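Local coordinates for protein N-acetylmuramoyl-L-alanine amidase XlyA (Bacillus subtilis, PDB 3RDR) that hydrolyses the bond between N-acetylmuramoyl residues and L-amino acids in cell-wall glycopeptides, the part described being the zinc-bearing catalytic domain of this autolysin, at residues Asn18-Ala23 and Asn75-His80; Met24-Ile29 and Ala91-Glu96; His32-Thr37 and Ile97-Asp102; Ala41-His46 and Glu67-Leu72. One frame throughout, in Å; residues are numbered along the deposited sequence.

Contact 1 of 4, residues Asn18-Ala23 and Asn75-His80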
loop_
_atom_site.group_PDB
_atom_site.type_symbol
_atom_site.label_atom_id
_atom_site.label_comp_id
_atom_site.label_asym_id
_atom_site.label_seq_id
_atom_site.Cartn_x
_atom_site.Cartn_y
_atom_site.Cartn_z
ATOM N N ASN A 18 14.159 -6.904 -0.771
ATOM C CA ASN A 18 12.942 -6.246 -0.318
ATOM C C ASN A 18 11.782 -7.198 -0.046
ATOM O O ASN A 18 10.620 -6.801 -0.071
ATOM C CB ASN A 18 12.511 -5.122 -1.273
ATOM C CG ASN A 18 12.078 -5.626 -2.626
ATOM O OD1 ASN A 18 11.388 -4.918 -3.368
ATOM N ND2 ASN A 18 12.475 -6.838 -2.964
ATOM N N ARG A 19 12.104 -8.466 0.191
ATOM C CA ARG A 19 11.089 -9.446 0.560
ATOM C C ARG A 19 11.656 -10.154 1.788
ATOM O O ARG A 19 12.018 -11.331 1.736
ATOM C CB ARG A 19 10.803 -10.458 -0.560
ATOM C CG ARG A 19 9.710 -11.453 -0.151
ATOM C CD ARG A 19 9.109 -12.267 -1.301
ATOM N NE ARG A 19 8.139 -13.230 -0.778
ATOM C CZ ARG A 19 7.451 -14.106 -1.510
ATOM N NH1 ARG A 19 7.607 -14.163 -2.824
ATOM N NH2 ARG A 19 6.610 -14.942 -0.914
ATOM N N PRO A 20 11.747 -9.427 2.914
ATOM C CA PRO A 20 12.274 -9.965 4.173
ATOM C C PRO A 20 11.620 -11.279 4.574
ATOM O O PRO A 20 12.264 -12.140 5.168
ATOM C CB PRO A 20 12.008 -8.835 5.172
ATOM C CG PRO A 20 10.810 -8.137 4.589
ATOM C CD PRO A 20 11.154 -8.096 3.126
ATOM N N GLY A 21 10.335 -11.418 4.261
ATOM C CA GLY A 21 9.627 -12.650 4.564
ATOM C C GLY A 21 9.311 -13.004 6.006
ATOM O O GLY A 21 9.213 -14.188 6.330
ATOM N N TYR A 22 9.153 -12.016 6.883
ATOM C CA TYR A 22 8.810 -12.330 8.267
ATOM C C TYR A 22 7.321 -12.634 8.333
ATOM O O TYR A 22 6.518 -11.967 7.674
ATOM C CB TYR A 22 9.120 -11.159 9.199
ATOM C CG TYR A 22 10.590 -10.951 9.451
ATOM C CD1 TYR A 22 11.348 -11.911 10.131
ATOM C CD2 TYR A 22 11.232 -9.797 9.001
ATOM C CE1 TYR A 22 12.713 -11.723 10.353
ATOM C CE2 TYR A 22 12.588 -9.600 9.217
ATOM C CZ TYR A 22 13.327 -10.563 9.891
ATOM O OH TYR A 22 14.674 -10.360 10.087
ATOM N N ALA A 23 6.954 -13.647 9.115
ATOM C CA ALA A 23 5.551 -14.016 9.260
ATOM C C ALA A 23 4.789 -12.820 9.813
ATOM O O ALA A 23 5.269 -12.124 10.715
ATOM C CB ALA A 23 5.409 -15.203 10.204
ATOM N N ASN A 75 0.649 -12.795 4.405
ATOM C CA ASN A 75 1.166 -13.415 5.624
ATOM C C ASN A 75 2.644 -13.077 5.829
ATOM O O ASN A 75 3.314 -13.668 6.674
ATOM C CB ASN A 75 0.968 -14.941 5.608
ATOM C CG ASN A 75 1.460 -15.593 4.325
ATOM O OD1 ASN A 75 2.589 -15.380 3.890
ATOM N ND2 ASN A 75 0.607 -16.409 3.722
ATOM N N GLU A 76 3.135 -12.111 5.051
ATOM C CA GLU A 76 4.522 -11.648 5.132
ATOM C C GLU A 76 4.554 -10.122 5.271
ATOM O O GLU A 76 3.639 -9.436 4.822
ATOM C CB GLU A 76 5.299 -12.047 3.876
ATOM C CG GLU A 76 5.793 -13.487 3.858
ATOM C CD GLU A 76 6.588 -13.810 2.602
ATOM O OE1 GLU A 76 7.262 -12.901 2.070
ATOM O OE2 GLU A 76 6.554 -14.970 2.149
ATOM N N ASN A 77 5.611 -9.599 5.883
ATOM C CA ASN A 77 5.746 -8.154 6.066
ATOM C C ASN A 77 6.483 -7.508 4.898
ATOM O O ASN A 77 7.060 -8.188 4.046
ATOM C CB ASN A 77 6.529 -7.842 7.346
ATOM C CG ASN A 77 8.031 -8.013 7.165
ATOM O OD1 ASN A 77 8.516 -9.111 6.877
ATOM N ND2 ASN A 77 8.775 -6.920 7.322
ATOM N N GLY A 78 6.459 -6.182 4.875
ATOM C CA GLY A 78 7.157 -5.434 3.848
ATOM C C GLY A 78 7.943 -4.366 4.580
ATOM O O GLY A 78 7.752 -4.188 5.777
ATOM N N TRP A 79 8.842 -3.676 3.887
ATOM C CA TRP A 79 9.620 -2.596 4.499
ATOM C C TRP A 79 9.050 -1.307 3.912
ATOM O O TRP A 79 9.413 -0.930 2.800
ATOM C CB TRP A 79 11.096 -2.712 4.113
ATOM C CG TRP A 79 11.821 -3.897 4.692
ATOM C CD1 TRP A 79 12.716 -4.698 4.044
ATOM C CD2 TRP A 79 11.771 -4.368 6.048
ATOM N NE1 TRP A 79 13.230 -5.632 4.907
ATOM C CE2 TRP A 79 12.669 -5.455 6.143
ATOM C CE3 TRP A 79 11.059 -3.977 7.190
ATOM C CZ2 TRP A 79 12.875 -6.159 7.333
ATOM C CZ3 TRP A 79 11.261 -4.673 8.374
ATOM C CH2 TRP A 79 12.164 -5.756 8.437
ATOM N N HIS A 80 8.172 -0.625 4.644
ATOM C CA HIS A 80 7.560 0.587 4.101
ATOM C C HIS A 80 7.141 1.654 5.104
ATOM O O HIS A 80 7.025 2.823 4.739
ATOM C CB HIS A 80 6.334 0.190 3.278
ATOM C CG HIS A 80 5.301 -0.549 4.071
ATOM N ND1 HIS A 80 4.281 0.089 4.743
ATOM C CD2 HIS A 80 5.179 -1.865 4.368
ATOM C CE1 HIS A 80 3.578 -0.801 5.423
ATOM N NE2 HIS A 80 4.103 -1.995 5.211
HETATM O O HOH W 1 8.314 -10.311 2.745
#
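R19, P20 and Y22 dock on E76, N77 and W79 in a surface contact between two loops, one leading from strand 7-9 to strand 28-33 and the other following strand 68-70. Neither segment is regular; one isolated backbone bridge pairs A23 with E76.

The ionic part is a side-on salt bridge. R19 NE meets E76 OE1 at 3.0 Å with an N-H...O angle of 165°, and R19 NH2 meets E76 OE2 at 3.1 Å; both oxygens are approached on their syn sides. The arginine chain, with CG anti to the backbone N (chi1 -179°), stays extended to NE and crosses the glutamate at roughly a right angle. The remaining guanidinium nitrogen, NH1, is bound by I12 O.

Beside it, N77 OD1 accepts Y22 N at 3.0 Å, nearly along the C=O axis. Y22 O takes N77 N in return at 3.1 Å, so the two residues exchange a pair of bonds. Over the indole, P20 CG sits 3.8 Å from the centroid of the W79 five-membered ring, 24° off the normal, a CH-pi contact over the face. N77 ND2 lies above the indole's rim on that same face. The Y22 ring brings CE2 to within 3.9 Å of W79 CZ2, and it also makes a cation-pi contact with R90.

A water joins G21 N, E76 OE1 and N77 O. E76 OE1 thus has both a cationic and a water partner, which would be expected to favour the ionised carboxylate, while hydrogen bonds to backbone groups tie the two loops together at a partly exposed surface.

Contact 2 of 4, residues Met24-Ile29 and Ala91-Glu96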
loop_
_atom_site.group_PDB
_atom_site.type_symbol
_atom_site.label_atom_id
_atom_site.label_comp_id
_atom_site.label_asym_id
_atom_site.label_seq_id
_atom_site.Cartn_x
_atom_site.Cartn_y
_atom_site.Cartn_z
ATOM N N MET A 24 3.601 -12.583 9.272
ATOM C CA MET A 24 2.792 -11.463 9.725
ATOM C C MET A 24 1.312 -11.785 9.838
ATOM O O MET A 24 0.739 -12.452 8.985
ATOM C CB MET A 24 2.964 -10.262 8.778
ATOM C CG MET A 24 2.048 -9.072 9.100
ATOM S SD MET A 24 2.211 -7.649 7.973
ATOM C CE MET A 24 1.090 -8.112 6.640
ATOM N N THR A 25 0.716 -11.300 10.919
ATOM C CA THR A 25 -0.710 -11.422 11.177
ATOM C C THR A 25 -1.068 -9.936 11.270
ATOM O O THR A 25 -0.977 -9.329 12.336
ATOM C CB THR A 25 -0.987 -12.140 12.519
ATOM O OG1 THR A 25 -0.572 -13.511 12.418
ATOM C CG2 THR A 25 -2.476 -12.099 12.856
ATOM N N PRO A 26 -1.453 -9.328 10.134
ATOM C CA PRO A 26 -1.810 -7.905 10.065
ATOM C C PRO A 26 -2.937 -7.408 10.968
ATOM O O PRO A 26 -4.060 -7.909 10.933
ATOM C CB PRO A 26 -2.111 -7.698 8.580
ATOM C CG PRO A 26 -2.673 -9.018 8.171
ATOM C CD PRO A 26 -1.740 -10.000 8.852
ATOM N N LEU A 27 -2.613 -6.403 11.772
ATOM C CA LEU A 27 -3.570 -5.785 12.682
ATOM C C LEU A 27 -3.883 -4.368 12.188
ATOM O O LEU A 27 -4.805 -3.715 12.688
ATOM C CB LEU A 27 -2.979 -5.710 14.092
ATOM C CG LEU A 27 -2.506 -7.024 14.723
ATOM C CD1 LEU A 27 -1.848 -6.735 16.070
ATOM C CD2 LEU A 27 -3.690 -7.972 14.887
ATOM N N TYR A 28 -3.105 -3.902 11.212
ATOM C CA TYR A 28 -3.278 -2.563 10.652
ATOM C C TYR A 28 -3.184 -2.554 9.132
ATOM O O TYR A 28 -2.752 -3.529 8.507
ATOM C CB TYR A 28 -2.197 -1.615 11.181
ATOM C CG TYR A 28 -2.114 -1.496 12.684
ATOM C CD1 TYR A 28 -2.839 -0.518 13.369
ATOM C CD2 TYR A 28 -1.296 -2.349 13.421
ATOM C CE1 TYR A 28 -2.743 -0.392 14.758
ATOM C CE2 TYR A 28 -1.196 -2.235 14.808
ATOM C CZ TYR A 28 -1.919 -1.254 15.468
ATOM O OH TYR A 28 -1.802 -1.126 16.833
ATOM N N ILE A 29 -3.588 -1.426 8.556
ATOM C CA ILE A 29 -3.526 -1.190 7.122
ATOM C C ILE A 29 -2.926 0.208 6.991
ATOM O O ILE A 29 -3.496 1.190 7.477
ATOM C CB ILE A 29 -4.923 -1.244 6.485
ATOM C CG1 ILE A 29 -5.463 -2.674 6.570
ATOM C CG2 ILE A 29 -4.861 -0.795 5.029
ATOM C CD1 ILE A 29 -6.905 -2.830 6.098
ATOM N N ALA A 91 3.391 -5.483 11.324
ATOM C CA ALA A 91 2.001 -5.855 11.581
ATOM C C ALA A 91 0.968 -5.074 10.782
ATOM O O ALA A 91 -0.139 -4.834 11.265
ATOM C CB ALA A 91 1.690 -5.732 13.080
ATOM N N SER A 92 1.312 -4.662 9.568
ATOM C CA SER A 92 0.339 -3.941 8.761
ATOM C C SER A 92 0.506 -4.240 7.287
ATOM O O SER A 92 1.584 -4.628 6.832
ATOM C CB SER A 92 0.434 -2.422 8.991
ATOM O OG SER A 92 1.414 -1.809 8.164
ATOM N N ILE A 93 -0.588 -4.077 6.555
ATOM C CA ILE A 93 -0.596 -4.284 5.119
ATOM C C ILE A 93 -0.351 -2.916 4.495
ATOM O O ILE A 93 -1.099 -1.970 4.753
ATOM C CB ILE A 93 -1.958 -4.822 4.648
ATOM C CG1 ILE A 93 -2.237 -6.177 5.310
ATOM C CG2 ILE A 93 -1.976 -4.956 3.132
ATOM C CD1 ILE A 93 -3.632 -6.720 5.043
ATOM N N GLY A 94 0.710 -2.808 3.701
ATOM C CA GLY A 94 1.030 -1.547 3.057
ATOM C C GLY A 94 0.361 -1.386 1.699
ATOM O O GLY A 94 0.420 -2.293 0.855
ATOM N N ILE A 95 -0.277 -0.235 1.495
ATOM C CA ILE A 95 -0.956 0.072 0.236
ATOM C C ILE A 95 -0.462 1.385 -0.367
ATOM O O ILE A 95 -0.404 2.414 0.313
ATOM C CB ILE A 95 -2.500 0.199 0.413
ATOM C CG1 ILE A 95 -3.101 -1.126 0.893
ATOM C CG2 ILE A 95 -3.151 0.565 -0.920
ATOM C CD1 ILE A 95 -2.874 -1.405 2.350
ATOM N N GLU A 96 -0.104 1.348 -1.645
ATOM C CA GLU A 96 0.350 2.551 -2.335
ATOM C C GLU A 96 -0.712 2.965 -3.343
ATOM O O GLU A 96 -1.277 2.118 -4.039
ATOM C CB GLU A 96 1.676 2.295 -3.066
ATOM C CG GLU A 96 2.919 2.436 -2.195
ATOM C CD GLU A 96 3.362 3.888 -2.018
ATOM O OE1 GLU A 96 2.588 4.805 -2.369
ATOM O OE2 GLU A 96 4.486 4.111 -1.514
#
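Two backbone N-H groups converge on A91 O: L27 N at 3.0 Å, from above the carbonyl plane, and Y28 N at 3.1 Å, within it. Where segment 24-29 becomes strand, I93 N returns a bond to Y28 O at 3.0 Å, and the pairs Y28-S92 and I29-I93 set the parallel register.

The side chains divide between the two faces. On one, Y28 CB packs 3.5 Å from S92 CB, and the edge of the Y28 ring turns toward A91 O. On the other, I93 CG1 meets P26 CB at 3.6 Å, while I29 CG2 presses on I95 CD1 at 3.4 Å, closer than ordinary carbon packing. M24 is extended as far as SD (chi2 -179°), which comes to 3.3 Å from S92 O.

Outside this shell, helix 105-122 backs I29 and I93, both of which touch L119, while I95 packs on V63 of strand 61-63. S92 OG is hydrogen-bonded to G88 O and T30 OG1, and W136 meets the Y28 ring edge-to-face. Such neighbouring parallel strands, backed by a long helix, belong to the central mixed sheet of the T7 lysozyme fold of amidase catalytic domains.

Contact 3 of 4, residues His32-Thr37 and Ile97-Asp102. With ZN (zinc ion), chain B.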
loop_
_atom_site.group_PDB
_atom_site.type_symbol
_atom_site.label_atom_id
_atom_site.label_comp_id
_atom_site.label_asym_id
_atom_site.label_seq_id
_atom_site.Cartn_x
_atom_site.Cartn_y
_atom_site.Cartn_z
ATOM N N HIS A 32 -0.291 4.807 1.656
ATOM C CA HIS A 32 0.763 5.649 1.090
ATOM C C HIS A 32 0.289 6.271 -0.229
ATOM O O HIS A 32 -0.739 5.883 -0.783
ATOM C CB HIS A 32 2.011 4.820 0.738
ATOM C CG HIS A 32 2.560 3.992 1.860
ATOM N ND1 HIS A 32 3.679 4.358 2.576
ATOM C CD2 HIS A 32 2.194 2.777 2.334
ATOM C CE1 HIS A 32 3.983 3.405 3.438
ATOM N NE2 HIS A 32 3.098 2.434 3.311
ATOM N N ASN A 33 1.072 7.223 -0.725
ATOM C CA ASN A 33 0.842 7.876 -2.014
ATOM C C ASN A 33 2.241 7.815 -2.623
ATOM O O ASN A 33 3.208 8.188 -1.967
ATOM C CB ASN A 33 0.398 9.337 -1.848
ATOM C CG ASN A 33 -1.105 9.480 -1.607
ATOM O OD1 ASN A 33 -1.597 10.577 -1.345
ATOM N ND2 ASN A 33 -1.838 8.374 -1.703
ATOM N N THR A 34 2.354 7.343 -3.860
ATOM C CA THR A 34 3.658 7.200 -4.511
ATOM C C THR A 34 4.467 8.483 -4.719
ATOM O O THR A 34 5.698 8.427 -4.808
ATOM C CB THR A 34 3.522 6.529 -5.889
ATOM O OG1 THR A 34 2.773 7.387 -6.758
ATOM C CG2 THR A 34 2.807 5.184 -5.770
ATOM N N ALA A 35 3.786 9.626 -4.795
ATOM C CA ALA A 35 4.452 10.910 -5.036
ATOM C C ALA A 35 5.189 10.847 -6.380
ATOM O O ALA A 35 6.230 11.483 -6.579
ATOM C CB ALA A 35 5.436 11.236 -3.899
ATOM N N ASN A 36 4.630 10.071 -7.301
ATOM C CA ASN A 36 5.196 9.906 -8.633
ATOM C C ASN A 36 4.111 10.290 -9.637
ATOM O O ASN A 36 3.261 9.468 -9.986
ATOM C CB ASN A 36 5.610 8.448 -8.850
ATOM C CG ASN A 36 6.464 8.265 -10.088
ATOM O OD1 ASN A 36 6.424 9.088 -11.007
ATOM N ND2 ASN A 36 7.233 7.178 -10.130
ATOM N N THR A 37 4.142 11.536 -10.102
ATOM C CA THR A 37 3.139 12.023 -11.048
ATOM C C THR A 37 3.453 11.714 -12.513
ATOM O O THR A 37 2.656 12.022 -13.397
ATOM C CB THR A 37 2.956 13.552 -10.918
ATOM O OG1 THR A 37 4.222 14.198 -11.101
ATOM C CG2 THR A 37 2.393 13.919 -9.543
ATOM N N ILE A 97 -0.988 4.261 -3.412
ATOM C CA ILE A 97 -1.962 4.789 -4.362
ATOM C C ILE A 97 -1.187 5.636 -5.364
ATOM O O ILE A 97 -0.468 6.556 -4.984
ATOM C CB ILE A 97 -3.031 5.656 -3.659
ATOM C CG1 ILE A 97 -3.792 4.809 -2.635
ATOM C CG2 ILE A 97 -4.024 6.205 -4.690
ATOM C CD1 ILE A 97 -4.865 5.575 -1.875
ATOM N N CYS A 98 -1.328 5.310 -6.646
ATOM C CA CYS A 98 -0.615 6.013 -7.710
ATOM C C CYS A 98 -1.112 7.430 -8.009
ATOM O O CYS A 98 -2.264 7.774 -7.735
ATOM C CB CYS A 98 -0.656 5.180 -8.996
ATOM S SG CYS A 98 0.169 3.555 -8.880
ATOM N N GLU A 99 -0.218 8.234 -8.580
ATOM C CA GLU A 99 -0.505 9.615 -8.947
ATOM C C GLU A 99 -0.125 9.866 -10.409
ATOM O O GLU A 99 0.026 11.018 -10.819
ATOM C CB GLU A 99 0.304 10.575 -8.064
ATOM C CG GLU A 99 0.008 10.501 -6.566
ATOM C CD GLU A 99 0.846 11.487 -5.766
ATOM O OE1 GLU A 99 0.939 12.658 -6.186
ATOM O OE2 GLU A 99 1.406 11.099 -4.718
ATOM N N ASN A 100 0.043 8.800 -11.192
ATOM C CA ASN A 100 0.440 8.959 -12.591
ATOM C C ASN A 100 -0.470 9.897 -13.394
ATOM O O ASN A 100 -1.692 9.853 -13.276
ATOM C CB ASN A 100 0.552 7.589 -13.279
ATOM C CG ASN A 100 -0.702 6.743 -13.137
ATOM O OD1 ASN A 100 -1.174 6.477 -12.027
ATOM N ND2 ASN A 100 -1.241 6.298 -14.266
ATOM N N ALA A 101 0.151 10.751 -14.204
ATOM C CA ALA A 101 -0.570 11.721 -15.024
ATOM C C ALA A 101 -1.653 11.104 -15.900
ATOM O O ALA A 101 -2.715 11.696 -16.075
ATOM C CB ALA A 101 0.413 12.491 -15.892
ATOM N N ASP A 102 -1.390 9.921 -16.452
ATOM C CA ASP A 102 -2.372 9.267 -17.312
ATOM C C ASP A 102 -3.466 8.523 -16.545
ATOM O O ASP A 102 -4.240 7.764 -17.133
ATOM C CB ASP A 102 -1.685 8.308 -18.301
ATOM C CG ASP A 102 -0.735 7.328 -17.627
ATOM O OD1 ASP A 102 -0.628 6.184 -18.118
ATOM O OD2 ASP A 102 -0.081 7.695 -16.628
HETATM ZN ZN ZN B . 4.654 6.360 2.613
HETATM O O HOH W 2 2.461 6.966 -9.366
#
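The touching parts of the backbone, H32-T37 and I97-A101, run in nearly the same direction, 6° apart, and extend the parallel strand pair of the T7 lysozyme-type sheet through one bridge, N33 with I97. I97 N binds H32 O at 3.1 Å, and T34 N binds I97 O with an N-H...O angle of 167°.

H32 O is held twice, since N33 ND2 also donates to it, at 2.9 Å; the two donors come from opposite faces of the carbonyl plane. N33 lies alongside I97, its ND2 3.6 Å from I97 CB, and its OD1 accepts K144 N. The H32 ring turns away from this pairing and binds zinc through ND1 at 2.2 Å, with H133 and C141 among the other ligands. H32 NE2 is hydrogen-bonded to H80 ND1, a second-shell contact that would steady the ring.

Beyond the strands E99 carries the contact. Its chain, extended beyond CG, reaches across to segment 34-37 and puts OE2 2.8 Å from A35 N, which meets it from above the carboxylate plane; OE1 forms a salt bridge with R143, so the carboxylate joins a backbone N-H to a cation. T37 CG2 packs 3.9 Å from E99 OE1. A water accepts from T34 OG1 at 2.7 Å and from E99 N, and donates to N36 O.

Contact 4 of 4, residues Ala41-His46 and Glu67-Leu72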
loop_
_atom_site.group_PDB
_atom_site.type_symbol
_atom_site.label_atom_id
_atom_site.label_comp_id
_atom_site.label_asym_id
_atom_site.label_seq_id
_atom_site.Cartn_x
_atom_site.Cartn_y
_atom_site.Cartn_z
ATOM N N ALA A 41 3.532 5.903 -14.503
ATOM C CA ALA A 41 3.892 5.378 -13.185
ATOM C C ALA A 41 2.671 4.738 -12.524
ATOM O O ALA A 41 2.203 5.198 -11.477
ATOM C CB ALA A 41 4.445 6.497 -12.308
ATOM N N ASP A 42 2.169 3.670 -13.138
ATOM C CA ASP A 42 0.991 2.978 -12.636
ATOM C C ASP A 42 1.324 1.728 -11.821
ATOM O O ASP A 42 2.487 1.479 -11.507
ATOM C CB ASP A 42 0.062 2.629 -13.806
ATOM C CG ASP A 42 0.694 1.667 -14.794
ATOM O OD1 ASP A 42 0.146 1.522 -15.903
ATOM O OD2 ASP A 42 1.730 1.050 -14.466
ATOM N N ALA A 43 0.299 0.949 -11.483
ATOM C CA ALA A 43 0.473 -0.255 -10.668
ATOM C C ALA A 43 1.383 -1.302 -11.301
ATOM O O ALA A 43 2.244 -1.862 -10.632
ATOM C CB ALA A 43 -0.894 -0.871 -10.341
ATOM N N ALA A 44 1.186 -1.571 -12.586
ATOM C CA ALA A 44 2.013 -2.547 -13.283
ATOM C C ALA A 44 3.470 -2.092 -13.291
ATOM O O ALA A 44 4.382 -2.904 -13.115
ATOM C CB ALA A 44 1.510 -2.742 -14.721
ATOM N N ALA A 45 3.695 -0.796 -13.490
ATOM C CA ALA A 45 5.059 -0.272 -13.512
ATOM C C ALA A 45 5.729 -0.465 -12.154
ATOM O O ALA A 45 6.905 -0.834 -12.084
ATOM C CB ALA A 45 5.063 1.211 -13.904
ATOM N N HIS A 46 4.995 -0.213 -11.073
ATOM C CA HIS A 46 5.566 -0.403 -9.746
ATOM C C HIS A 46 5.846 -1.887 -9.496
ATOM O O HIS A 46 6.824 -2.233 -8.847
ATOM C CB HIS A 46 4.635 0.149 -8.657
ATOM C CG HIS A 46 4.700 1.638 -8.510
ATOM N ND1 HIS A 46 4.095 2.503 -9.398
ATOM C CD2 HIS A 46 5.335 2.417 -7.602
ATOM C CE1 HIS A 46 4.357 3.749 -9.044
ATOM N NE2 HIS A 46 5.107 3.724 -7.957
ATOM N N GLU A 67 -6.401 -0.866 -12.120
ATOM C CA GLU A 67 -6.257 -2.139 -11.430
ATOM C C GLU A 67 -5.397 -2.082 -10.179
ATOM O O GLU A 67 -4.914 -1.023 -9.786
ATOM C CB GLU A 67 -5.680 -3.167 -12.397
ATOM C CG GLU A 67 -4.475 -2.650 -13.151
ATOM C CD GLU A 67 -4.088 -3.552 -14.294
ATOM O OE1 GLU A 67 -4.972 -4.282 -14.792
ATOM O OE2 GLU A 67 -2.909 -3.520 -14.706
ATOM N N ILE A 68 -5.207 -3.251 -9.573
ATOM C CA ILE A 68 -4.424 -3.396 -8.354
ATOM C C ILE A 68 -3.434 -4.542 -8.525
ATOM O O ILE A 68 -3.795 -5.608 -9.024
ATOM C CB ILE A 68 -5.340 -3.728 -7.152
ATOM C CG1 ILE A 68 -6.346 -2.601 -6.926
ATOM C CG2 ILE A 68 -4.505 -3.947 -5.896
ATOM C CD1 ILE A 68 -7.428 -2.952 -5.927
ATOM N N TYR A 69 -2.188 -4.313 -8.123
ATOM C CA TYR A 69 -1.150 -5.331 -8.197
ATOM C C TYR A 69 -0.708 -5.668 -6.778
ATOM O O TYR A 69 -0.575 -4.775 -5.942
ATOM C CB TYR A 69 0.062 -4.832 -8.994
ATOM C CG TYR A 69 0.024 -5.168 -10.470
ATOM C CD1 TYR A 69 -0.857 -4.512 -11.337
ATOM C CD2 TYR A 69 0.855 -6.157 -10.998
ATOM C CE1 TYR A 69 -0.906 -4.837 -12.694
ATOM C CE2 TYR A 69 0.815 -6.491 -12.354
ATOM C CZ TYR A 69 -0.067 -5.828 -13.194
ATOM O OH TYR A 69 -0.115 -6.162 -14.530
ATOM N N GLN A 70 -0.496 -6.954 -6.509
ATOM C CA GLN A 70 -0.051 -7.405 -5.190
ATOM C C GLN A 70 1.383 -7.908 -5.348
ATOM O O GLN A 70 1.658 -8.781 -6.168
ATOM C CB GLN A 70 -0.945 -8.530 -4.670
ATOM C CG GLN A 70 -0.766 -8.827 -3.188
ATOM C CD GLN A 70 -1.544 -10.054 -2.745
ATOM O OE1 GLN A 70 -2.595 -10.363 -3.298
ATOM N NE2 GLN A 70 -1.038 -10.747 -1.738
ATOM N N HIS A 71 2.285 -7.354 -4.547
ATOM C CA HIS A 71 3.698 -7.689 -4.623
ATOM C C HIS A 71 4.167 -8.648 -3.537
ATOM O O HIS A 71 5.251 -9.220 -3.633
ATOM C CB HIS A 71 4.511 -6.398 -4.527
ATOM C CG HIS A 71 3.912 -5.253 -5.281
ATOM N ND1 HIS A 71 3.945 -5.168 -6.657
ATOM C CD2 HIS A 71 3.242 -4.158 -4.851
ATOM C CE1 HIS A 71 3.322 -4.068 -7.042
ATOM N NE2 HIS A 71 2.886 -3.438 -5.966
ATOM N N LEU A 72 3.346 -8.819 -2.509
ATOM C CA LEU A 72 3.691 -9.669 -1.378
ATOM C C LEU A 72 2.464 -10.407 -0.857
ATOM O O LEU A 72 1.339 -9.907 -0.958
ATOM C CB LEU A 72 4.234 -8.797 -0.241
ATOM C CG LEU A 72 5.705 -8.554 0.107
ATOM C CD1 LEU A 72 6.633 -8.790 -1.061
ATOM C CD2 LEU A 72 5.821 -7.135 0.638
HETATM O O HOH W 3 -1.498 -1.029 -13.711
#
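H46, whose carbonyl carbon lies 4.1 Å from H71 CE1 across the contact, holds D42 O twice: through its backbone N, as the helix begins, and through ring atom ND1 at 2.8 Å. The ND1 bond is nearly straight, 171°, and D42 O lies in the imidazole plane, although the ring approaches from above the carbonyl plane. The side chain of D42 acts as the N-cap of helix 43-50, with OD2 accepting A45 N at 2.9 Å. These bonds fix the start of the helix and also the rotation of the H46 ring.

No direct hydrogen bond joins the two segments, and apolar contacts on Y69 do most of the work. A44 lies over one face of its ring: CA is 3.9 Å from the ring centroid, 15° off the normal, a CH-pi contact. A44 CB reaches Y69 CE1 at 3.8 Å, and A43 CB approaches Y69 CD1 obliquely at the same distance, 3.8 Å. Two adjacent small residues thus let the helix backbone come close to the strand.

One polar link runs through solvent: a water accepts from A44 N and donates to E67 OE2, 3.0 Å from each atom. H71 presents its CE1 to the first helical turn, the edge of its ring turned to A43 O, while H71 NE2 is hydrogen-bonded to T62 OG1.

The contact therefore lays the N-terminal turn of helix 43-50 against strand 68-70, which itself stands in the sheet between strands 7-9 and 61-63; A47 of the same helix continues the packing on Y69 and H71.

Overall arrangement
Contacts 2 and 3 follow one another along the neighbouring parallel strands 28-33 and 92-97, their centres about 20 Å apart on opposite sides of the chain's centre. Contact 1 precedes contact 2 on both segments, about 10 Å away centre to centre, with a backbone hydrogen bond from M24 N to N75 O joining them. Contact 4 lies about 11 Å from contact 3, between the first and second segments of the other three in sequence, and places helix 43-50 on strand 68-70 of the same mixed sheet. Contacts 1 and 3, about 23 Å apart between centres, still touch through H80 and H32, tying the 75-80 loop to a zinc ligand of the amidase domain.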